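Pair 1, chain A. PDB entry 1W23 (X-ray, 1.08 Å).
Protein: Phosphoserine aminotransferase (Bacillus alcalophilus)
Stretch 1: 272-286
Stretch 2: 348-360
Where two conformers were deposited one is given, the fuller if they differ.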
# COMPACT_ATOMS: atom_id res chain seq x y z
N LYS A 272 24.45 17.51 14.23
CA LYS A 272 25.71 18.22 14.56
C LYS A 272 26.76 17.23 15.04
O LYS A 272 27.96 17.46 14.77
CB LYS A 272 25.42 19.28 15.60
CG LYS A 272 26.63 19.97 16.24
CD LYS A 272 26.23 20.86 17.40
CE LYS A 272 27.37 21.34 18.26
NZ LYS A 272 28.54 21.89 17.58
N ILE A 273 26.39 16.17 15.74
CA ILE A 273 27.40 15.17 16.15
C ILE A 273 28.14 14.65 14.95
O ILE A 273 29.37 14.53 14.98
CB ILE A 273 26.72 14.02 16.93
CG1 ILE A 273 26.19 14.49 18.31
CG2 ILE A 273 27.64 12.82 17.10
CD1 ILE A 273 25.23 13.53 18.95
N ILE A 274 27.40 14.30 13.89
CA ILE A 274 28.04 13.71 12.72
C ILE A 274 28.77 14.75 11.90
O ILE A 274 29.93 14.53 11.50
CB ILE A 274 26.99 12.92 11.89
CG1 ILE A 274 26.30 11.85 12.76
CG2 ILE A 274 27.68 12.29 10.69
CD1 ILE A 274 25.12 11.18 12.10
N TYR A 275 28.16 15.90 11.62
CA TYR A 275 28.85 16.95 10.88
C TYR A 275 30.11 17.44 11.59
O TYR A 275 31.12 17.70 10.93
CB TYR A 275 27.92 18.10 10.51
CG TYR A 275 26.92 17.78 9.42
CD1 TYR A 275 25.57 17.84 9.63
CD2 TYR A 275 27.35 17.40 8.15
CE1 TYR A 275 24.65 17.54 8.64
CE2 TYR A 275 26.45 17.11 7.14
CZ TYR A 275 25.09 17.17 7.40
OH TYR A 275 24.22 16.88 6.36
N ASP A 276 30.07 17.57 12.92
CA ASP A 276 31.28 17.99 13.63
C ASP A 276 32.39 16.94 13.43
O ASP A 276 33.58 17.30 13.32
CB ASP A 276 30.99 18.21 15.10
CG ASP A 276 30.30 19.47 15.45
OD1 ASP A 276 30.11 20.36 14.61
OD2 ASP A 276 29.95 19.64 16.66
N THR A 277 32.01 15.67 13.43
CA THR A 277 33.02 14.60 13.25
C THR A 277 33.68 14.75 11.88
O THR A 277 34.90 14.62 11.71
CB THR A 277 32.40 13.23 13.41
OG1 THR A 277 31.73 13.14 14.70
CG2 THR A 277 33.41 12.13 13.39
N ILE A 278 32.86 15.00 10.84
CA ILE A 278 33.40 15.25 9.52
C ILE A 278 34.32 16.46 9.51
O ILE A 278 35.46 16.43 9.00
CB ILE A 278 32.23 15.39 8.49
CG1 ILE A 278 31.50 14.05 8.33
CG2 ILE A 278 32.73 15.93 7.15
CD1 ILE A 278 30.18 14.19 7.55
N ASP A 279 33.83 17.57 10.07
CA ASP A 279 34.55 18.83 10.01
C ASP A 279 35.85 18.79 10.80
O ASP A 279 36.80 19.48 10.40
CB ASP A 279 33.63 19.98 10.43
CG ASP A 279 32.49 20.20 9.47
OD1 ASP A 279 32.57 19.76 8.30
OD2 ASP A 279 31.52 20.88 9.88
N GLU A 280 35.91 18.00 11.87
CA GLU A 280 37.10 17.86 12.71
C GLU A 280 38.08 16.86 12.16
O GLU A 280 39.16 16.63 12.76
CB GLU A 280 36.65 17.43 14.12
CG GLU A 280 35.85 18.43 14.95
CD GLU A 280 35.06 17.83 16.11
OE1 GLU A 280 34.30 18.53 16.81
OE2 GLU A 280 35.14 16.59 16.38
N SER A 281 37.80 16.20 11.04
CA SER A 281 38.59 15.08 10.52
C SER A 281 39.74 15.47 9.60
O SER A 281 40.41 14.58 9.03
CB SER A 281 37.70 14.08 9.78
OG SER A 281 37.34 14.54 8.47
N ASN A 282 39.99 16.76 9.44
CA ASN A 282 41.07 17.28 8.56
C ASN A 282 41.02 16.64 7.20
O ASN A 282 42.07 16.29 6.62
CB ASN A 282 42.46 17.17 9.18
CG ASN A 282 43.41 18.12 8.52
OD1 ASN A 282 43.03 19.25 8.19
ND2 ASN A 282 44.67 17.71 8.27
N GLY A 283 39.81 16.51 6.64
CA GLY A 283 39.67 16.01 5.28
C GLY A 283 39.64 14.50 5.16
O GLY A 283 39.51 13.97 4.04
N PHE A 284 39.78 13.74 6.25
CA PHE A 284 39.69 12.29 6.16
C PHE A 284 38.29 11.86 5.71
O PHE A 284 38.15 10.89 4.94
CB PHE A 284 40.09 11.69 7.49
CG PHE A 284 40.19 10.16 7.46
CD1 PHE A 284 41.42 9.54 7.20
CD2 PHE A 284 39.07 9.39 7.69
CE1 PHE A 284 41.51 8.16 7.17
CE2 PHE A 284 39.17 8.01 7.64
CZ PHE A 284 40.37 7.39 7.40
N TYR A 285 37.26 12.55 6.20
CA TYR A 285 35.88 12.43 5.73
C TYR A 285 35.53 13.74 5.04
O TYR A 285 35.83 14.82 5.61
CB TYR A 285 34.88 12.18 6.89
CG TYR A 285 35.23 10.95 7.68
CD1 TYR A 285 35.80 11.04 8.94
CD2 TYR A 285 35.03 9.67 7.19
CE1 TYR A 285 36.13 9.92 9.70
CE2 TYR A 285 35.37 8.54 7.91
CZ TYR A 285 35.93 8.66 9.17
OH TYR A 285 36.29 7.52 9.84
N VAL A 286 34.88 13.71 3.90
CA VAL A 286 34.48 14.86 3.13
C VAL A 286 32.99 14.77 2.85
O VAL A 286 32.50 13.82 2.19
CB VAL A 286 35.24 14.99 1.81
CG1 VAL A 286 34.76 16.17 1.01
CG2 VAL A 286 36.74 15.07 2.09
N ALA A 348 27.63 6.64 18.63
CA ALA A 348 28.35 5.44 18.25
C ALA A 348 29.03 5.63 16.88
O ALA A 348 30.17 5.21 16.67
CB ALA A 348 27.45 4.21 18.28
N LEU A 349 28.30 6.24 15.93
CA LEU A 349 28.87 6.51 14.61
C LEU A 349 30.09 7.42 14.72
O LEU A 349 31.12 7.17 14.07
CB LEU A 349 27.81 7.04 13.66
CG LEU A 349 28.31 7.39 12.25
CD1 LEU A 349 28.88 6.17 11.55
CD2 LEU A 349 27.18 7.97 11.42
N ARG A 350 29.98 8.49 15.50
CA ARG A 350 31.14 9.37 15.73
C ARG A 350 32.32 8.55 16.25
O ARG A 350 33.46 8.71 15.77
CB ARG A 350 30.76 10.49 16.69
CG ARG A 350 31.96 11.22 17.25
CD ARG A 350 31.52 12.45 18.06
NE ARG A 350 32.58 13.18 18.69
CZ ARG A 350 33.26 14.17 18.10
NH1 ARG A 350 33.01 14.57 16.84
NH2 ARG A 350 34.23 14.72 18.85
N GLU A 351 32.11 7.69 17.23
CA GLU A 351 33.20 6.93 17.81
C GLU A 351 33.83 5.99 16.77
O GLU A 351 35.06 5.85 16.68
CB GLU A 351 32.66 6.16 19.05
CG GLU A 351 32.37 7.16 20.20
CD GLU A 351 31.70 6.63 21.41
OE1 GLU A 351 31.46 7.38 22.40
OE2 GLU A 351 31.37 5.41 21.44
N LEU A 352 33.00 5.33 15.95
CA LEU A 352 33.51 4.50 14.87
C LEU A 352 34.37 5.31 13.93
O LEU A 352 35.46 4.89 13.53
CB LEU A 352 32.32 3.90 14.11
CG LEU A 352 32.61 3.10 12.85
CD1 LEU A 352 32.79 1.62 13.15
CD2 LEU A 352 31.47 3.10 11.83
N MET A 353 33.85 6.47 13.54
CA MET A 353 34.55 7.33 12.59
C MET A 353 35.90 7.82 13.13
O MET A 353 36.92 7.86 12.41
CB MET A 353 33.68 8.52 12.18
CG MET A 353 32.51 8.10 11.29
SD MET A 353 31.29 9.37 10.95
CE MET A 353 32.18 10.42 9.76
N ILE A 354 35.93 8.21 14.39
CA ILE A 354 37.18 8.69 15.00
C ILE A 354 38.19 7.56 15.07
O ILE A 354 39.35 7.71 14.71
CB ILE A 354 36.92 9.33 16.37
CG1 ILE A 354 36.15 10.64 16.22
CG2 ILE A 354 38.26 9.56 17.13
CD1 ILE A 354 35.63 11.20 17.50
N GLN A 355 37.74 6.40 15.53
CA GLN A 355 38.65 5.26 15.66
C GLN A 355 39.18 4.82 14.30
O GLN A 355 40.38 4.53 14.16
CB GLN A 355 37.95 4.11 16.42
CG GLN A 355 38.80 2.84 16.57
CD GLN A 355 38.05 1.65 17.17
OE1 GLN A 355 37.30 1.72 18.14
NE2 GLN A 355 38.19 0.49 16.55
N PHE A 356 38.33 4.80 13.29
CA PHE A 356 38.79 4.34 11.95
C PHE A 356 39.84 5.30 11.42
O PHE A 356 40.86 4.89 10.86
CB PHE A 356 37.58 4.20 11.02
CG PHE A 356 37.96 3.58 9.69
CD1 PHE A 356 37.97 2.20 9.57
CD2 PHE A 356 38.32 4.38 8.64
CE1 PHE A 356 38.40 1.65 8.37
CE2 PHE A 356 38.72 3.83 7.43
CZ PHE A 356 38.76 2.47 7.29
N LYS A 357 39.63 6.60 11.57
CA LYS A 357 40.59 7.62 11.17
C LYS A 357 41.90 7.46 11.89
O LYS A 357 42.98 7.45 11.29
CB LYS A 357 39.99 9.00 11.43
CG LYS A 357 40.90 10.19 11.17
CD LYS A 357 40.24 11.46 11.67
CE LYS A 357 40.24 11.68 13.21
NZ LYS A 357 39.71 13.00 13.65
N GLU A 358 41.81 7.32 13.23
CA GLU A 358 43.05 7.23 14.00
C GLU A 358 43.82 5.97 13.69
O GLU A 358 45.07 5.93 13.86
CB GLU A 358 42.69 7.25 15.50
CG GLU A 358 42.14 8.60 15.96
CD GLU A 358 41.76 8.72 17.40
OE1 GLU A 358 41.61 9.90 17.81
OE2 GLU A 358 41.66 7.70 18.13
N ASN A 359 43.17 4.88 13.27
CA ASN A 359 43.83 3.60 13.06
C ASN A 359 44.23 3.43 11.59
O ASN A 359 44.94 2.48 11.22
CB ASN A 359 42.95 2.44 13.49
CG ASN A 359 42.73 2.37 15.00
OD1 ASN A 359 43.47 3.02 15.76
ND2 ASN A 359 41.70 1.60 15.41
N ALA A 360 43.86 4.33 10.70
CA ALA A 360 44.21 4.23 9.31
C ALA A 360 45.70 4.46 9.04
O ALA A 360 46.47 5.10 9.75
CB ALA A 360 43.36 5.22 8.53
OXT ALA A 360 46.18 3.94 8.04
O HOH W 1 37.01 13.69 13.44

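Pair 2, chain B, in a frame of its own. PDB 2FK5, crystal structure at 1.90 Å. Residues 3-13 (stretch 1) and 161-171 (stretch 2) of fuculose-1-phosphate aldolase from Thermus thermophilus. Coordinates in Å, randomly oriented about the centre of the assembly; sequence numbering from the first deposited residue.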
# COMPACT_ATOMS: atom_id res chain seq x y z
N ALA B 3 -3.40 22.12 5.85
CA ALA B 3 -3.52 20.90 5.04
C ALA B 3 -2.15 20.27 4.77
O ALA B 3 -1.97 19.06 4.94
CB ALA B 3 -4.23 21.21 3.72
N ARG B 4 -1.19 21.09 4.36
CA ARG B 4 0.14 20.60 4.07
C ARG B 4 0.81 20.00 5.31
O ARG B 4 1.45 18.95 5.23
CB ARG B 4 1.00 21.75 3.53
CG ARG B 4 2.40 21.32 3.13
CD ARG B 4 3.16 22.44 2.43
NH2 ARG B 4 5.91 20.68 0.78
N LEU B 5 0.65 20.65 6.46
CA LEU B 5 1.24 20.15 7.69
C LEU B 5 0.53 18.86 8.07
O LEU B 5 1.16 17.90 8.51
CB LEU B 5 1.12 21.17 8.83
CG LEU B 5 1.75 20.74 10.16
CD1 LEU B 5 3.23 20.38 9.94
CD2 LEU B 5 1.62 21.86 11.19
N TYR B 6 -0.79 18.83 7.90
CA TYR B 6 -1.54 17.61 8.21
C TYR B 6 -1.00 16.48 7.34
O TYR B 6 -0.84 15.35 7.79
CB TYR B 6 -3.03 17.77 7.90
CG TYR B 6 -3.73 16.43 7.77
CD1 TYR B 6 -3.75 15.53 8.83
CD2 TYR B 6 -4.32 16.03 6.56
CE1 TYR B 6 -4.32 14.26 8.70
CE2 TYR B 6 -4.89 14.77 6.42
CZ TYR B 6 -4.89 13.89 7.50
OH TYR B 6 -5.43 12.62 7.37
N ALA B 7 -0.74 16.82 6.08
CA ALA B 7 -0.24 15.86 5.11
C ALA B 7 1.06 15.25 5.61
O ALA B 7 1.25 14.04 5.54
CB ALA B 7 -0.02 16.54 3.77
N ALA B 8 1.94 16.11 6.12
CA ALA B 8 3.23 15.65 6.62
C ALA B 8 3.05 14.68 7.78
O ALA B 8 3.76 13.67 7.86
CB ALA B 8 4.08 16.84 7.05
N PHE B 9 2.11 14.97 8.69
CA PHE B 9 1.84 14.08 9.82
C PHE B 9 1.29 12.77 9.28
O PHE B 9 1.67 11.68 9.72
CB PHE B 9 0.79 14.66 10.77
CG PHE B 9 1.34 15.58 11.82
CD1 PHE B 9 1.74 16.88 11.49
CD2 PHE B 9 1.44 15.16 13.14
CE1 PHE B 9 2.23 17.74 12.47
CE2 PHE B 9 1.93 16.01 14.12
CZ PHE B 9 2.33 17.31 13.79
N ARG B 10 0.35 12.88 8.35
CA ARG B 10 -0.28 11.71 7.77
C ARG B 10 0.74 10.82 7.09
O ARG B 10 0.74 9.61 7.28
CB ARG B 10 -1.35 12.14 6.76
CG ARG B 10 -2.09 10.98 6.15
CD ARG B 10 -3.19 11.47 5.22
NE ARG B 10 -3.89 10.36 4.59
CZ ARG B 10 -4.79 10.49 3.62
NH1 ARG B 10 -5.37 9.41 3.12
N GLN B 11 1.60 11.43 6.29
CA GLN B 11 2.62 10.71 5.56
C GLN B 11 3.65 10.06 6.49
O GLN B 11 4.07 8.93 6.27
CB GLN B 11 3.31 11.67 4.60
CG GLN B 11 4.56 11.14 3.94
CD GLN B 11 5.13 12.14 2.96
OE1 GLN B 11 6.34 12.16 2.70
NE2 GLN B 11 4.27 12.99 2.40
N VAL B 12 4.07 10.79 7.52
CA VAL B 12 5.04 10.25 8.46
C VAL B 12 4.45 9.03 9.16
O VAL B 12 5.12 8.01 9.31
CB VAL B 12 5.48 11.33 9.49
CG1 VAL B 12 6.13 10.67 10.70
CG2 VAL B 12 6.47 12.28 8.84
N GLY B 13 3.19 9.13 9.55
CA GLY B 13 2.53 8.00 10.19
C GLY B 13 2.43 6.80 9.24
O GLY B 13 2.75 5.67 9.60
N ALA B 161 10.77 25.14 8.63
CA ALA B 161 9.40 24.80 8.27
C ALA B 161 8.97 23.57 9.08
O ALA B 161 9.65 22.55 9.07
CB ALA B 161 9.31 24.49 6.78
N PRO B 162 7.83 23.66 9.79
CA PRO B 162 7.37 22.51 10.58
C PRO B 162 7.27 21.20 9.81
O PRO B 162 7.69 20.15 10.31
CB PRO B 162 6.02 22.98 11.12
CG PRO B 162 5.56 23.96 10.08
CD PRO B 162 6.82 24.73 9.79
N GLU B 163 6.71 21.24 8.60
CA GLU B 163 6.57 20.01 7.82
C GLU B 163 7.93 19.42 7.46
O GLU B 163 8.09 18.20 7.42
CB GLU B 163 5.75 20.23 6.55
CG GLU B 163 6.30 21.26 5.58
CD GLU B 163 5.87 22.67 5.92
OE1 GLU B 163 6.16 23.59 5.12
OE2 GLU B 163 5.26 22.86 6.99
N GLU B 164 8.91 20.29 7.19
CA GLU B 164 10.25 19.85 6.84
C GLU B 164 10.99 19.31 8.05
O GLU B 164 11.79 18.37 7.95
CB GLU B 164 11.03 21.00 6.20
CG GLU B 164 10.36 21.57 4.96
CD GLU B 164 11.22 22.60 4.25
OE1 GLU B 164 10.69 23.30 3.36
OE2 GLU B 164 12.42 22.71 4.58
N ALA B 165 10.73 19.91 9.21
CA ALA B 165 11.36 19.48 10.45
C ALA B 165 10.83 18.09 10.78
O ALA B 165 11.59 17.21 11.21
CB ALA B 165 11.04 20.45 11.58
N LEU B 166 9.53 17.89 10.59
CA LEU B 166 8.93 16.59 10.87
C LEU B 166 9.48 15.51 9.94
O LEU B 166 9.79 14.40 10.37
CB LEU B 166 7.41 16.67 10.75
CG LEU B 166 6.65 15.40 11.14
CD1 LEU B 166 6.97 15.02 12.58
CD2 LEU B 166 5.16 15.63 10.98
N LEU B 167 9.59 15.83 8.65
CA LEU B 167 10.11 14.87 7.69
C LEU B 167 11.57 14.57 7.99
O LEU B 167 12.06 13.46 7.76
CB LEU B 167 9.96 15.41 6.26
CG LEU B 167 8.52 15.41 5.75
CD1 LEU B 167 8.43 16.19 4.44
CD2 LEU B 167 8.05 13.98 5.56
N GLU B 168 12.28 15.57 8.50
CA GLU B 168 13.67 15.40 8.86
C GLU B 168 13.77 14.43 10.04
O GLU B 168 14.61 13.53 10.04
CB GLU B 168 14.28 16.75 9.24
CG GLU B 168 15.72 16.69 9.68
CD GLU B 168 16.19 18.02 10.24
OE1 GLU B 168 17.40 18.17 10.49
OE2 GLU B 168 15.35 18.92 10.43
N ALA B 169 12.93 14.64 11.05
CA ALA B 169 12.90 13.78 12.24
C ALA B 169 12.57 12.34 11.84
O ALA B 169 13.19 11.38 12.30
CB ALA B 169 11.87 14.30 13.23
N TYR B 170 11.56 12.20 10.99
CA TYR B 170 11.14 10.90 10.49
C TYR B 170 12.32 10.21 9.81
O TYR B 170 12.55 9.02 10.02
CB TYR B 170 9.99 11.07 9.49
CG TYR B 170 9.88 9.93 8.49
CD1 TYR B 170 10.45 10.04 7.22
CD2 TYR B 170 9.29 8.72 8.85
CE1 TYR B 170 10.42 8.96 6.33
CE2 TYR B 170 9.27 7.64 7.97
CZ TYR B 170 9.84 7.77 6.71
OH TYR B 170 9.87 6.68 5.86
N GLY B 171 13.06 10.97 8.99
CA GLY B 171 14.21 10.43 8.28
C GLY B 171 15.29 9.92 9.22
O GLY B 171 15.93 8.89 8.97

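The sharpest difference lies at one matched position on the second helix, R350(A) in pair 1 and E163(B) in pair 2. R350(A) reaches across and bonds: its NH1 donates to T277(A) OG1 at 2.9 Å and to E280(A) OE2 at 3.0 Å, the latter within a salt bridge. Among the atoms modelled, E163(B) forms no hydrogen bond to the other helix, though R4(B), which approaches it, is incompletely modelled; it packs through its aliphatic part, with its CB 3.8 Å from A8(B) CB. Among the atoms modelled, pair 2 has no hydrogen bond across the stretches at all.

The frame beneath is nearly the same. In both pairs two helices run almost parallel, at 11° with axes 9.4 Å apart in pair 1 and at 8° with 9.1 Å in pair 2, and fourteen central residues superpose to 0.5 Å. At one position pointing toward the second helix both pairs carry a short side chain, T277(A) and A8(B), their side-chain centres 0.4 Å apart. The threonine adds a hydroxyl: T277(A) OG1 donates to I273(A) O at 2.8 Å within its own helix and accepts from R350(A), while its methyl CG2 lies 3.8 Å from M353(A) CB.

One turn further along the second helix, M353(A) matches L166(B), and both send a methyl group over an aromatic face. The rings come from different places. L166(B) CD2 sits 3.9 Å from the centroid of the F9(B) ring, whose counterpart, I278(A), offers M353(A) only an aliphatic contact. M353(A) CE instead lies 3.7 Å from the centroid of the Y285(A) ring, a residue beyond the superposed region. There the Y285(A) hydroxyl also donates from OH to M353(A) O at 2.7 Å.

The far end differs as the first stretches part. In pair 2 the helix continues, and V12(B) CG2 packs 3.8 Å from Y170(B) CB and 3.9 Å from L166(B) CG. In pair 1 the matching S281(A) opens a type I' turn that ends at F284(A). The ring of F284(A) then receives K357(A), the match of Y170(B), with K357(A) CA over its face at 3.9 Å from the centroid. The polar end of K357(A) is served by a water that accepts from NZ at 2.8 Å and donates to T277(A) O at 2.9 Å.

What the two share is a short side chain on the first helix, T277(A) or A8(B), and on the second, a turn after R350(A) or E163(B), a side chain that lays a methyl over a ring; the surroundings may be polar or greasy.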